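Local coordinates for protein lysine-sensitive aspartokinase 3 (Escherichia coli, PDB 2J0W) that catalyses the ATP-dependent phosphorylation of L-aspartate to 4-phospho-L-aspartate, the first step of lysine biosynthesis, under allosteric feedback inhibition by lysine, at residues P108-D112 / R151-A155; V223-Y227 / F275-S279; S315-L319 / S375-R379; E87-L92 / M121-L125; V409-F413 / Q438-L443. All blocks are in the same frame, centred on the assembly; numbering follows the deposited sequence.

Interaction 1 of 5, residues P108-D112 / R151-A155; sequences PALTD and RFGRA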
# COMPACT_ATOMS: atom_id res chain seq x y z
N PRO A 108 -5.76 -1.17 32.50
CA PRO A 108 -6.51 -0.20 31.71
C PRO A 108 -7.90 0.06 32.28
O PRO A 108 -8.45 1.15 32.11
CB PRO A 108 -6.54 -0.83 30.31
CG PRO A 108 -6.30 -2.30 30.57
CD PRO A 108 -5.29 -2.29 31.68
N ALA A 109 -8.45 -0.92 32.99
CA ALA A 109 -9.78 -0.76 33.58
C ALA A 109 -9.77 0.12 34.83
O ALA A 109 -10.70 0.88 35.07
CB ALA A 109 -10.37 -2.12 33.91
N LEU A 110 -8.72 0.01 35.62
CA LEU A 110 -8.61 0.83 36.83
C LEU A 110 -8.38 2.27 36.38
O LEU A 110 -8.94 3.21 36.94
CB LEU A 110 -7.44 0.35 37.69
CG LEU A 110 -7.14 1.16 38.95
CD1 LEU A 110 -8.36 1.21 39.85
CD2 LEU A 110 -5.97 0.55 39.69
N THR A 111 -7.56 2.43 35.34
CA THR A 111 -7.25 3.73 34.78
C THR A 111 -8.51 4.45 34.26
O THR A 111 -8.74 5.63 34.56
CB THR A 111 -6.22 3.58 33.66
OG1 THR A 111 -4.93 3.30 34.23
CG2 THR A 111 -6.15 4.86 32.82
N ASP A 112 -9.33 3.74 33.48
CA ASP A 112 -10.55 4.33 32.95
C ASP A 112 -11.45 4.77 34.10
O ASP A 112 -12.07 5.83 34.04
CB ASP A 112 -11.31 3.31 32.07
CG ASP A 112 -10.95 3.42 30.59
OD1 ASP A 112 -9.92 4.04 30.26
OD2 ASP A 112 -11.69 2.86 29.75
N ARG A 151 -13.34 -2.80 25.75
CA ARG A 151 -11.98 -2.43 25.37
C ARG A 151 -11.57 -1.16 26.14
O ARG A 151 -11.74 -0.05 25.63
CB ARG A 151 -11.91 -2.14 23.86
CG ARG A 151 -10.49 -1.82 23.40
CD ARG A 151 -10.39 -1.69 21.91
NE ARG A 151 -8.99 -1.60 21.48
CZ ARG A 151 -8.05 -2.50 21.77
NH1 ARG A 151 -8.34 -3.56 22.51
NH2 ARG A 151 -6.82 -2.34 21.31
N PHE A 152 -11.04 -1.33 27.35
CA PHE A 152 -10.67 -0.17 28.17
C PHE A 152 -9.52 0.67 27.61
O PHE A 152 -8.56 0.13 27.05
CB PHE A 152 -10.35 -0.60 29.60
CG PHE A 152 -11.49 -1.27 30.31
CD1 PHE A 152 -11.65 -2.66 30.27
CD2 PHE A 152 -12.42 -0.51 31.01
CE1 PHE A 152 -12.71 -3.28 30.93
CE2 PHE A 152 -13.49 -1.12 31.68
CZ PHE A 152 -13.64 -2.51 31.64
N GLY A 153 -9.61 1.99 27.78
CA GLY A 153 -8.58 2.88 27.27
C GLY A 153 -9.03 3.56 25.99
O GLY A 153 -8.63 4.69 25.69
N ARG A 154 -9.85 2.85 25.23
CA ARG A 154 -10.39 3.37 23.98
C ARG A 154 -11.58 2.51 23.59
O ARG A 154 -11.58 1.86 22.55
CB ARG A 154 -9.32 3.36 22.89
CG ARG A 154 -8.65 2.03 22.69
CD ARG A 154 -7.42 2.20 21.82
NE ARG A 154 -7.03 0.96 21.16
CZ ARG A 154 -5.94 0.82 20.42
NH1 ARG A 154 -5.10 1.84 20.26
NH2 ARG A 154 -5.69 -0.35 19.83
N ALA A 155 -12.58 2.51 24.47
CA ALA A 155 -13.79 1.74 24.28
C ALA A 155 -14.52 2.20 23.03
O ALA A 155 -14.45 3.36 22.65
CB ALA A 155 -14.70 1.88 25.50

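Interaction 2 of 5, residues V223-Y227 / F275-S279; sequences VPGIY and FVGSS. With ADP (adenosine-5'-diphosphate), chain D.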
# COMPACT_ATOMS: atom_id res chain seq x y z
N VAL A 223 -9.04 27.73 20.04
CA VAL A 223 -8.62 28.24 18.74
C VAL A 223 -9.89 28.46 17.92
O VAL A 223 -10.70 27.55 17.79
CB VAL A 223 -7.71 27.25 18.02
CG1 VAL A 223 -8.02 27.23 16.54
CG2 VAL A 223 -6.26 27.63 18.26
N PRO A 224 -10.06 29.65 17.34
CA PRO A 224 -11.22 30.02 16.53
C PRO A 224 -11.36 29.32 15.19
O PRO A 224 -11.01 29.89 14.16
CB PRO A 224 -11.04 31.52 16.37
CG PRO A 224 -9.58 31.63 16.21
CD PRO A 224 -9.06 30.74 17.32
N GLY A 225 -11.87 28.08 15.22
CA GLY A 225 -12.07 27.31 14.00
C GLY A 225 -10.98 26.31 13.64
O GLY A 225 -10.08 26.03 14.43
N ILE A 226 -11.08 25.76 12.43
CA ILE A 226 -10.12 24.79 11.91
C ILE A 226 -9.18 25.54 10.94
O ILE A 226 -9.65 26.18 10.00
CB ILE A 226 -10.85 23.64 11.15
CG1 ILE A 226 -11.86 22.96 12.07
CG2 ILE A 226 -9.85 22.61 10.64
CD1 ILE A 226 -12.73 21.93 11.36
N TYR A 227 -7.88 25.47 11.17
CA TYR A 227 -6.93 26.17 10.31
C TYR A 227 -6.32 25.29 9.24
O TYR A 227 -6.57 24.10 9.20
CB TYR A 227 -5.81 26.79 11.15
CG TYR A 227 -6.26 27.99 11.94
CD1 TYR A 227 -7.43 27.94 12.70
CD2 TYR A 227 -5.54 29.17 11.92
CE1 TYR A 227 -7.87 29.04 13.40
CE2 TYR A 227 -5.97 30.29 12.63
CZ TYR A 227 -7.14 30.21 13.37
OH TYR A 227 -7.60 31.30 14.07
N PHE A 275 -19.77 22.81 14.30
CA PHE A 275 -19.12 24.11 14.36
C PHE A 275 -17.91 24.13 15.29
O PHE A 275 -17.94 23.54 16.38
CB PHE A 275 -20.10 25.18 14.82
CG PHE A 275 -19.46 26.51 14.99
CD1 PHE A 275 -19.04 27.22 13.88
CD2 PHE A 275 -19.20 27.01 16.26
CE1 PHE A 275 -18.36 28.42 14.02
CE2 PHE A 275 -18.51 28.21 16.41
CZ PHE A 275 -18.09 28.92 15.29
N VAL A 276 -16.85 24.83 14.89
CA VAL A 276 -15.62 24.87 15.68
C VAL A 276 -15.12 26.29 15.96
O VAL A 276 -14.64 26.97 15.05
CB VAL A 276 -14.45 24.07 14.98
CG1 VAL A 276 -13.23 23.98 15.91
CG2 VAL A 276 -14.92 22.66 14.60
N GLY A 277 -15.19 26.71 17.23
CA GLY A 277 -14.73 28.04 17.59
C GLY A 277 -14.09 28.13 18.96
O GLY A 277 -14.15 27.19 19.76
N SER A 278 -13.47 29.28 19.22
CA SER A 278 -12.78 29.59 20.47
C SER A 278 -13.80 29.93 21.56
O SER A 278 -14.78 30.62 21.29
CB SER A 278 -11.84 30.78 20.27
OG SER A 278 -11.11 31.11 21.44
N SER A 279 -13.57 29.44 22.77
CA SER A 279 -14.49 29.71 23.88
C SER A 279 -14.10 31.03 24.54
O SER A 279 -14.86 31.60 25.32
CB SER A 279 -14.43 28.58 24.90
OG SER A 279 -13.13 28.47 25.45
PB ADP D . -9.96 20.79 23.37
O1B ADP D . -10.80 21.98 23.12
O2B ADP D . -9.81 20.49 24.85
O3B ADP D . -10.49 19.53 22.61
PA ADP D . -7.35 20.32 22.17
O1A ADP D . -6.03 20.73 22.70
O2A ADP D . -7.69 18.87 22.29
O3A ADP D . -8.50 21.16 22.84
O5' ADP D . -7.25 20.82 20.63
C5' ADP D . -7.21 22.19 20.11
C4' ADP D . -5.86 22.37 19.45
O4' ADP D . -5.51 21.47 18.36
C3' ADP D . -5.51 23.72 18.88
O3' ADP D . -5.36 24.55 20.05
C2' ADP D . -4.23 23.38 18.13
O2' ADP D . -3.11 23.37 19.00
C1' ADP D . -4.48 22.03 17.57
N9 ADP D . -4.69 21.95 16.05
C8 ADP D . -4.00 21.06 15.30
N7 ADP D . -4.26 21.10 14.01
C5 ADP D . -5.18 22.06 13.91
C6 ADP D . -5.86 22.58 12.74
N6 ADP D . -5.69 22.14 11.54
N1 ADP D . -6.78 23.61 13.01
C2 ADP D . -7.01 24.12 14.30
N3 ADP D . -6.36 23.63 15.40
C4 ADP D . -5.48 22.63 15.16

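Interaction 3 of 5, residues S315-L319 / S375-R379; sequences SLNML and SALCR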
# COMPACT_ATOMS: atom_id res chain seq x y z
N SER A 315 9.04 -11.04 3.19
CA SER A 315 8.67 -12.43 3.43
C SER A 315 9.82 -13.41 3.55
O SER A 315 10.84 -13.28 2.87
CB SER A 315 7.75 -12.92 2.32
OG SER A 315 8.42 -12.94 1.08
N LEU A 316 9.67 -14.39 4.44
CA LEU A 316 10.69 -15.40 4.60
C LEU A 316 10.42 -16.43 3.51
O LEU A 316 10.75 -17.62 3.62
CB LEU A 316 10.67 -16.02 6.01
CG LEU A 316 11.35 -15.16 7.09
CD1 LEU A 316 11.35 -15.89 8.42
CD2 LEU A 316 12.79 -14.83 6.67
N ASN A 317 9.77 -15.93 2.46
CA ASN A 317 9.44 -16.66 1.24
C ASN A 317 8.86 -18.07 1.38
O ASN A 317 9.39 -19.02 0.81
CB ASN A 317 10.72 -16.67 0.36
CG ASN A 317 10.52 -17.30 -1.00
OD1 ASN A 317 10.80 -18.48 -1.20
ND2 ASN A 317 10.03 -16.50 -1.95
N MET A 318 7.76 -18.22 2.12
CA MET A 318 7.19 -19.56 2.26
C MET A 318 5.73 -19.73 1.82
O MET A 318 5.21 -20.85 1.83
CB MET A 318 7.36 -20.08 3.69
CG MET A 318 6.68 -19.26 4.75
SD MET A 318 7.11 -19.93 6.36
CE MET A 318 8.77 -19.31 6.55
N LEU A 319 5.08 -18.65 1.43
CA LEU A 319 3.69 -18.74 0.96
C LEU A 319 3.56 -17.86 -0.28
O LEU A 319 4.41 -17.01 -0.54
CB LEU A 319 2.73 -18.28 2.07
CG LEU A 319 2.90 -18.98 3.43
CD1 LEU A 319 2.11 -18.23 4.48
CD2 LEU A 319 2.44 -20.44 3.35
N SER A 375 7.28 -12.81 12.88
CA SER A 375 8.71 -12.97 12.64
C SER A 375 9.09 -14.23 11.86
O SER A 375 10.05 -14.21 11.07
CB SER A 375 9.48 -12.93 13.96
OG SER A 375 9.27 -11.72 14.65
N ALA A 376 8.34 -15.31 12.08
CA ALA A 376 8.60 -16.58 11.40
C ALA A 376 7.92 -16.62 10.05
O ALA A 376 8.47 -17.13 9.07
CB ALA A 376 8.12 -17.74 12.27
N LEU A 377 6.70 -16.09 9.99
CA LEU A 377 5.94 -16.06 8.75
C LEU A 377 6.55 -15.09 7.73
O LEU A 377 6.29 -15.19 6.54
CB LEU A 377 4.50 -15.64 9.02
CG LEU A 377 3.71 -15.27 7.76
CD1 LEU A 377 3.72 -16.45 6.80
CD2 LEU A 377 2.29 -14.86 8.10
N CYS A 378 7.36 -14.15 8.21
CA CYS A 378 7.98 -13.16 7.34
C CYS A 378 8.88 -12.25 8.15
O CYS A 378 8.48 -11.77 9.20
CB CYS A 378 6.90 -12.32 6.66
SG CYS A 378 5.76 -11.50 7.81
N ARG A 379 10.09 -12.02 7.66
CA ARG A 379 11.02 -11.14 8.35
C ARG A 379 10.36 -9.80 8.66
O ARG A 379 9.62 -9.24 7.83
CB ARG A 379 12.24 -10.90 7.47
CG ARG A 379 12.77 -9.50 7.61
CD ARG A 379 13.53 -9.09 6.40
NE ARG A 379 14.96 -9.31 6.58
CZ ARG A 379 15.85 -9.13 5.62
NH1 ARG A 379 15.45 -8.73 4.42
NH2 ARG A 379 17.14 -9.33 5.87

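Interaction 4 of 5, residues E87-L92 / M121-L125; sequences EIERLL and MSTLL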
# COMPACT_ATOMS: atom_id res chain seq x y z
N GLU A 87 -19.48 16.34 47.98
CA GLU A 87 -19.31 15.50 46.81
C GLU A 87 -17.88 15.51 46.30
O GLU A 87 -17.27 14.46 46.15
CB GLU A 87 -20.27 15.97 45.72
CG GLU A 87 -21.72 15.93 46.17
CD GLU A 87 -22.68 16.65 45.23
OE1 GLU A 87 -22.23 17.15 44.18
OE2 GLU A 87 -23.88 16.72 45.55
N ILE A 88 -17.36 16.71 46.05
CA ILE A 88 -16.00 16.82 45.57
C ILE A 88 -15.10 16.03 46.52
O ILE A 88 -14.22 15.29 46.08
CB ILE A 88 -15.51 18.28 45.53
CG1 ILE A 88 -16.41 19.12 44.62
CG2 ILE A 88 -14.07 18.32 45.01
CD1 ILE A 88 -16.52 18.62 43.20
N GLU A 89 -15.33 16.20 47.82
CA GLU A 89 -14.54 15.50 48.83
C GLU A 89 -14.61 13.99 48.65
O GLU A 89 -13.61 13.29 48.83
CB GLU A 89 -15.03 15.86 50.23
CG GLU A 89 -14.71 17.28 50.68
CD GLU A 89 -13.22 17.56 50.76
OE1 GLU A 89 -12.44 16.63 51.08
OE2 GLU A 89 -12.83 18.72 50.52
N ARG A 90 -15.79 13.48 48.30
CA ARG A 90 -15.94 12.05 48.08
C ARG A 90 -15.09 11.70 46.88
O ARG A 90 -14.18 10.88 46.97
CB ARG A 90 -17.41 11.69 47.82
CG ARG A 90 -18.19 11.26 49.07
CD ARG A 90 -17.81 12.09 50.31
NE ARG A 90 -16.47 11.75 50.82
CZ ARG A 90 -15.76 12.50 51.66
NH1 ARG A 90 -16.25 13.65 52.10
NH2 ARG A 90 -14.56 12.10 52.05
N LEU A 91 -15.38 12.36 45.76
CA LEU A 91 -14.63 12.12 44.53
C LEU A 91 -13.14 12.20 44.84
O LEU A 91 -12.39 11.25 44.56
CB LEU A 91 -15.03 13.15 43.47
CG LEU A 91 -16.54 13.17 43.16
CD1 LEU A 91 -16.82 14.18 42.08
CD2 LEU A 91 -17.01 11.79 42.72
N LEU A 92 -12.71 13.30 45.45
CA LEU A 92 -11.30 13.44 45.79
C LEU A 92 -10.85 12.29 46.66
O LEU A 92 -9.82 11.68 46.41
CB LEU A 92 -11.04 14.76 46.49
CG LEU A 92 -11.07 15.96 45.55
CD1 LEU A 92 -10.65 17.19 46.32
CD2 LEU A 92 -10.12 15.72 44.37
N MET A 121 -16.15 15.69 38.11
CA MET A 121 -16.01 16.91 38.90
C MET A 121 -16.31 18.16 38.09
O MET A 121 -16.98 19.06 38.58
CB MET A 121 -14.61 17.00 39.52
CG MET A 121 -14.36 15.97 40.61
SD MET A 121 -12.63 15.77 40.99
CE MET A 121 -12.46 16.92 42.29
N SER A 122 -15.83 18.23 36.85
CA SER A 122 -16.09 19.41 36.04
C SER A 122 -17.58 19.64 35.77
O SER A 122 -18.06 20.75 35.94
CB SER A 122 -15.32 19.33 34.71
OG SER A 122 -15.85 18.32 33.87
N THR A 123 -18.31 18.61 35.36
CA THR A 123 -19.74 18.79 35.10
C THR A 123 -20.55 19.13 36.35
O THR A 123 -21.56 19.81 36.26
CB THR A 123 -20.39 17.54 34.45
OG1 THR A 123 -20.14 16.39 35.25
CG2 THR A 123 -19.85 17.33 33.06
N LEU A 124 -20.11 18.66 37.51
CA LEU A 124 -20.82 18.97 38.75
C LEU A 124 -20.71 20.45 39.06
O LEU A 124 -21.67 21.09 39.47
CB LEU A 124 -20.26 18.19 39.93
CG LEU A 124 -20.79 16.78 40.08
CD1 LEU A 124 -20.24 16.15 41.35
CD2 LEU A 124 -22.30 16.82 40.12
N LEU A 125 -19.52 21.00 38.85
CA LEU A 125 -19.30 22.40 39.12
C LEU A 125 -20.03 23.26 38.11
O LEU A 125 -20.68 24.24 38.47
CB LEU A 125 -17.80 22.72 39.11
CG LEU A 125 -16.97 21.95 40.16
CD1 LEU A 125 -15.52 22.37 40.07
CD2 LEU A 125 -17.52 22.22 41.56

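Interaction 5 of 5, residues V409-F413 / Q438-L443; sequences VLEPF and QVVQKL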
# COMPACT_ATOMS: atom_id res chain seq x y z
N VAL A 409 10.08 21.56 -2.27
CA VAL A 409 10.69 22.20 -1.12
C VAL A 409 11.43 21.26 -0.17
O VAL A 409 12.26 21.69 0.63
CB VAL A 409 9.63 22.92 -0.29
CG1 VAL A 409 10.28 23.92 0.64
CG2 VAL A 409 8.61 23.57 -1.20
N LEU A 410 11.11 19.97 -0.26
CA LEU A 410 11.68 18.96 0.62
C LEU A 410 13.00 18.34 0.18
O LEU A 410 13.41 17.31 0.70
CB LEU A 410 10.64 17.86 0.82
CG LEU A 410 9.26 18.49 0.99
CD1 LEU A 410 8.18 17.43 1.08
CD2 LEU A 410 9.27 19.35 2.24
N GLU A 411 13.66 18.98 -0.77
CA GLU A 411 14.94 18.49 -1.29
C GLU A 411 15.90 18.13 -0.17
O GLU A 411 16.47 17.04 -0.16
CB GLU A 411 15.58 19.52 -2.21
CG GLU A 411 17.04 19.22 -2.54
CD GLU A 411 17.63 20.23 -3.50
OE1 GLU A 411 17.12 21.37 -3.55
OE2 GLU A 411 18.62 19.89 -4.17
N PRO A 412 16.08 19.04 0.79
CA PRO A 412 16.99 18.83 1.92
C PRO A 412 16.60 17.72 2.92
O PRO A 412 17.32 17.50 3.90
CB PRO A 412 17.02 20.21 2.58
CG PRO A 412 15.64 20.74 2.29
CD PRO A 412 15.49 20.39 0.84
N PHE A 413 15.50 17.02 2.67
CA PHE A 413 15.04 15.98 3.60
C PHE A 413 15.02 14.54 3.13
O PHE A 413 15.24 14.23 1.96
CB PHE A 413 13.65 16.34 4.10
CG PHE A 413 13.54 17.71 4.67
CD1 PHE A 413 12.66 18.63 4.12
CD2 PHE A 413 14.31 18.08 5.77
CE1 PHE A 413 12.54 19.91 4.66
CE2 PHE A 413 14.19 19.35 6.31
CZ PHE A 413 13.30 20.27 5.75
N GLN A 438 9.63 21.68 10.44
CA GLN A 438 10.25 22.51 9.41
C GLN A 438 9.64 22.16 8.03
O GLN A 438 9.51 23.03 7.16
CB GLN A 438 11.77 22.31 9.38
CG GLN A 438 12.47 23.33 8.49
CD GLN A 438 13.93 23.02 8.24
OE1 GLN A 438 14.61 23.73 7.49
NE2 GLN A 438 14.43 21.96 8.86
N VAL A 439 9.27 20.90 7.85
CA VAL A 439 8.66 20.46 6.61
C VAL A 439 7.27 21.08 6.51
O VAL A 439 6.92 21.69 5.49
CB VAL A 439 8.55 18.92 6.56
CG1 VAL A 439 7.70 18.48 5.37
CG2 VAL A 439 9.94 18.31 6.47
N VAL A 440 6.47 20.94 7.56
CA VAL A 440 5.12 21.49 7.58
C VAL A 440 5.14 22.97 7.23
O VAL A 440 4.26 23.48 6.53
CB VAL A 440 4.49 21.32 8.95
CG1 VAL A 440 3.10 21.94 8.97
CG2 VAL A 440 4.43 19.85 9.29
N GLN A 441 6.16 23.65 7.74
CA GLN A 441 6.31 25.08 7.49
C GLN A 441 6.68 25.30 6.03
O GLN A 441 6.00 26.04 5.32
CB GLN A 441 7.39 25.64 8.42
CG GLN A 441 6.97 25.70 9.89
CD GLN A 441 8.15 25.61 10.85
OE1 GLN A 441 7.99 25.77 12.06
NE2 GLN A 441 9.33 25.33 10.32
N LYS A 442 7.75 24.65 5.58
CA LYS A 442 8.16 24.83 4.20
C LYS A 442 7.01 24.63 3.22
O LYS A 442 6.83 25.44 2.32
CB LYS A 442 9.31 23.89 3.86
CG LYS A 442 10.65 24.35 4.42
CD LYS A 442 11.01 25.75 3.92
CE LYS A 442 12.33 26.23 4.52
NZ LYS A 442 13.43 25.22 4.33
N LEU A 443 6.24 23.56 3.38
CA LEU A 443 5.11 23.28 2.49
C LEU A 443 4.07 24.38 2.52
O LEU A 443 3.80 25.04 1.52
CB LEU A 443 4.42 21.97 2.88
CG LEU A 443 5.16 20.65 2.73
CD1 LEU A 443 4.23 19.55 3.19
CD2 LEU A 443 5.59 20.43 1.29

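Interaction 1 of 5, residues P108-D112 / R151-A155
The carboxylate of Asp112 has two partners: OD2 accepts the backbone N-H of Gly153, and OD1 is hydrogen-bonded to Thr195 OG1. The first bond measures 3.0 Å from Gly153 N to Asp112 OD2 with an angle of 161° at the hydrogen, nearly straight, and the N-H arrives on the syn side of the oxygen, 34° out of the carboxylate plane. Gly153 lies inside a type II turn from Arg151 to Arg154, and its phi of 103° would press any CB against the preceding carbonyl oxygen. One residue earlier, the Phe152 ring lies against the first turn of helix 108-131. Ala109 CB sits 3.7 Å from the ring centroid and almost on the normal, a CH-pi contact centred on one face, while Asp112 OD2 approaches the ring edge, 3.7 Å from Phe152 CD2. Pro108 CB packs on Phe152 CB at 3.9 Å. A leucine in place of Asp112 would probably leave the N-H of Gly153 and the hydroxyl of Thr195 without the carboxylate that both bond to and free the turn to shift. One buried carboxylate thus ties helix, turn and strand 193-195 together, its charge probably eased by these partners.

Interaction 2 of 5, residues V223-Y227 / F275-S279
Ile226 and Val276 meet with their side chains crossing at about a right angle, Ile226 CG1 lying 4.0 Å from Val276 CG2. With its CG1 branch beside the backbone N (chi1 -57°), Ile226 sends that arm to the valine, while its CG2 branch, opposite the N, reaches toward the adenine. The other Val276 methyl, CG1, rests against the backbone of Gly225. Farther along, Pro224 points away overall, yet Pro224 CB lies 4.0 Å from Ser278 CB; this proline is the centre of an inverse gamma turn that bends the chain beside Gly277.

Val223 directs its methyls to the nucleotide, CG2 lying 3.7 Å from ADP O3' and CG1 4.0 Å from ADP C2. Replacing it with an alanine would probably open a gap beside the ribose and C2 of the base. Tyr227 binds the adenine through its backbone: Tyr227 N donates to ADP N1 at 2.8 Å and 165°, and ADP N6 donates to Tyr227 O at 3.2 Å and 154°. Its ring is edge-on to Gly225 O.

Ile226 N is also bonded to Thr287 OG1, and Asp222 and Lys257 are among the residues that hold other parts of the ADP. Backbone N-H and C=O groups pairing with N1 and N6 are a familiar way of recognising adenine; here Tyr227 supplies both, in the nucleotide site of the amino acid kinase fold, next to strand 274-278.

Interaction 3 of 5, residues S315-L319 / S375-R379
Leu316 carries much of this contact by packing on the backbone of 375-379, and the whole junction is made by van der Waals contact, with no hydrogen bond between the two segments. The first kind of contact is methyl against carbonyl. Leu316 CD1 lies 3.2 Å from Ala376 O and 3.4 Å from Ser375 O, facing two carbonyl oxygens. Met318 CE comes to the same carbonyl oxygen as that nearer one, 3.3 Å from Ala376 O. Met318 CG stands between the backbone N and the carbonyl carbon (chi1 61°), and the chain then runs straight to SD before bending at chi3 (76°), which turns the terminal methyl toward Ala376 O.

The second kind is apolar contact between side chains. Leu319 and Leu377 cross at about a right angle and touch through their CD1 methyls. The other branch of Leu316, CD2, lies 4.0 Å from Arg379 CB, where these two side chains also cross almost perpendicularly, the guanidinium leading away.

Other contacts with the main chain involve its CA and N atoms: Cys378 CB abuts Ser315 CA at 3.7 Å, and Leu316 CG sits 3.4 Å from Arg379 N.

Met318 belongs to the site that binds the inhibitor lysine between homodimeric partners, and the contact joins its loop to a helix of the ACT domain. The loop follows strand 299-313 and leads into helix 321-328, whose Phe324 touches both Ser315 and Cys378; a backbone hydrogen bond between Arg379 and His314 continues the junction just before strand 380-384.

Interaction 4 of 5, residues E87-L92 / M121-L125
An antiparallel helix pair of the amino acid kinase domain is joined here, Met121 of helix 108-131 reaching into the side chains of Ile88, Leu91 and Leu92 on helix 82-102. The two short axes run 177° apart in direction and approach to 11.1 Å, a wide spacing bridged by long side chains. Met121 has CG beside its backbone N (chi1 -69°) and bends at chi3 (92°), which carries the terminal methyl between two partners: Met121 CE lies 3.4 Å from Leu92 CD2 and 3.5 Å from Ile88 CG2. Lower on the same chain, Met121 CG meets Leu91 CD1 at 3.4 Å, the two side chains sliding past each other in opposite directions.

Helices 82-102 and 108-131 follow one another in sequence, so the pair is a helical hairpin, and helix 57-75 adds Gln71 against Met121 and Leu125. On the other flank of helix 108-131, Ser122 and Thr123 touch Leu38 of strand 33-38, which places this helix between the central sheet and helix 82-102.

Leu124 continues the seam, its CD1 lying 4.0 Å from Leu91 CD1. Leu125 enters from beside it, crossing Ile88 at about a right angle with Leu125 CD2 4.1 Å from Ile88 CD1. At one end of the seam the extended chain of Glu87 brings a carboxylate oxygen to the leucine methyls, Glu87 OE1 standing 3.6 Å from Leu124 CD1.

Interaction 5 of 5, residues V409-F413 / Q438-L443
Val409 and Leu410 face Lys442 and Val439 across CA distances of 6.5 and 6.9 Å, and a type I turn from Leu410 to Phe413, closed by the bond from Phe413 N to Leu410 O, brings the phenylalanine back to the same helix. Its ring receives Val439 on one face: Val439 CG2 lies 3.8 Å from the ring centroid and 22° off the normal, a CH-pi contact displaced toward the CD1-CE1 side. Pro412 CG lies over the opposite face, so the ring is held between a helix residue and its own neighbour in the chain. Phe413 CG stands beside its backbone N (chi1 -53°), which directs the ring to the helix.

Gln438 comes to the ring edge instead, its extended chain placing NE2 3.7 Å from Phe413 CE2, with the amide plane turned 84° from the ring plane.

The turn lies in the loop from helix 402-407 to strand 417-420 in the second ACT domain, and helix 436-448 is the last helix of the chain. Phe429 of strand 426-432 touches both Leu410 and Leu443, so a residue of the sheet also meets this contact, while backbone hydrogen bonds from Phe413 reach the second subunit, in the region required for homodimerization.

Leu410 sends CD2 between two helix residues, 3.6 Å from Val439 CG1 and 4.0 Å from Leu443 CD2, crossing each at about a right angle. Farther up the helix, Val409 CG1 packs on the aliphatic part of Lys442, at 3.4 Å from Lys442 CB, the lysine chain bending at chi2 so that CB, CG and CD all lie near Val409 CG1.

Overall arrangement
Interactions 1, 2 and 4 lie in the amino acid kinase domain, whereas interactions 3 and 5 lie in the regulatory ACT region. Helix 108-131 links interactions 1 and 4, whose centres are 21 Å apart; side chains of these contacts come within about 10 Å (Asp112) and 11 Å (Met121) of the bound aspartate. Interaction 2 touches ADP directly, and its centre is 29 Å from that of either of the other two kinase-domain contacts. Across the domain boundary, interaction 5 comes nearest to it, about 10 Å between nearest atoms, and the side chain of Leu443 is about 13 Å from ADP. Interaction 3, holding part of the lysine site, is 48 Å from interaction 2 between centres, consistent with inhibition that acts at a distance.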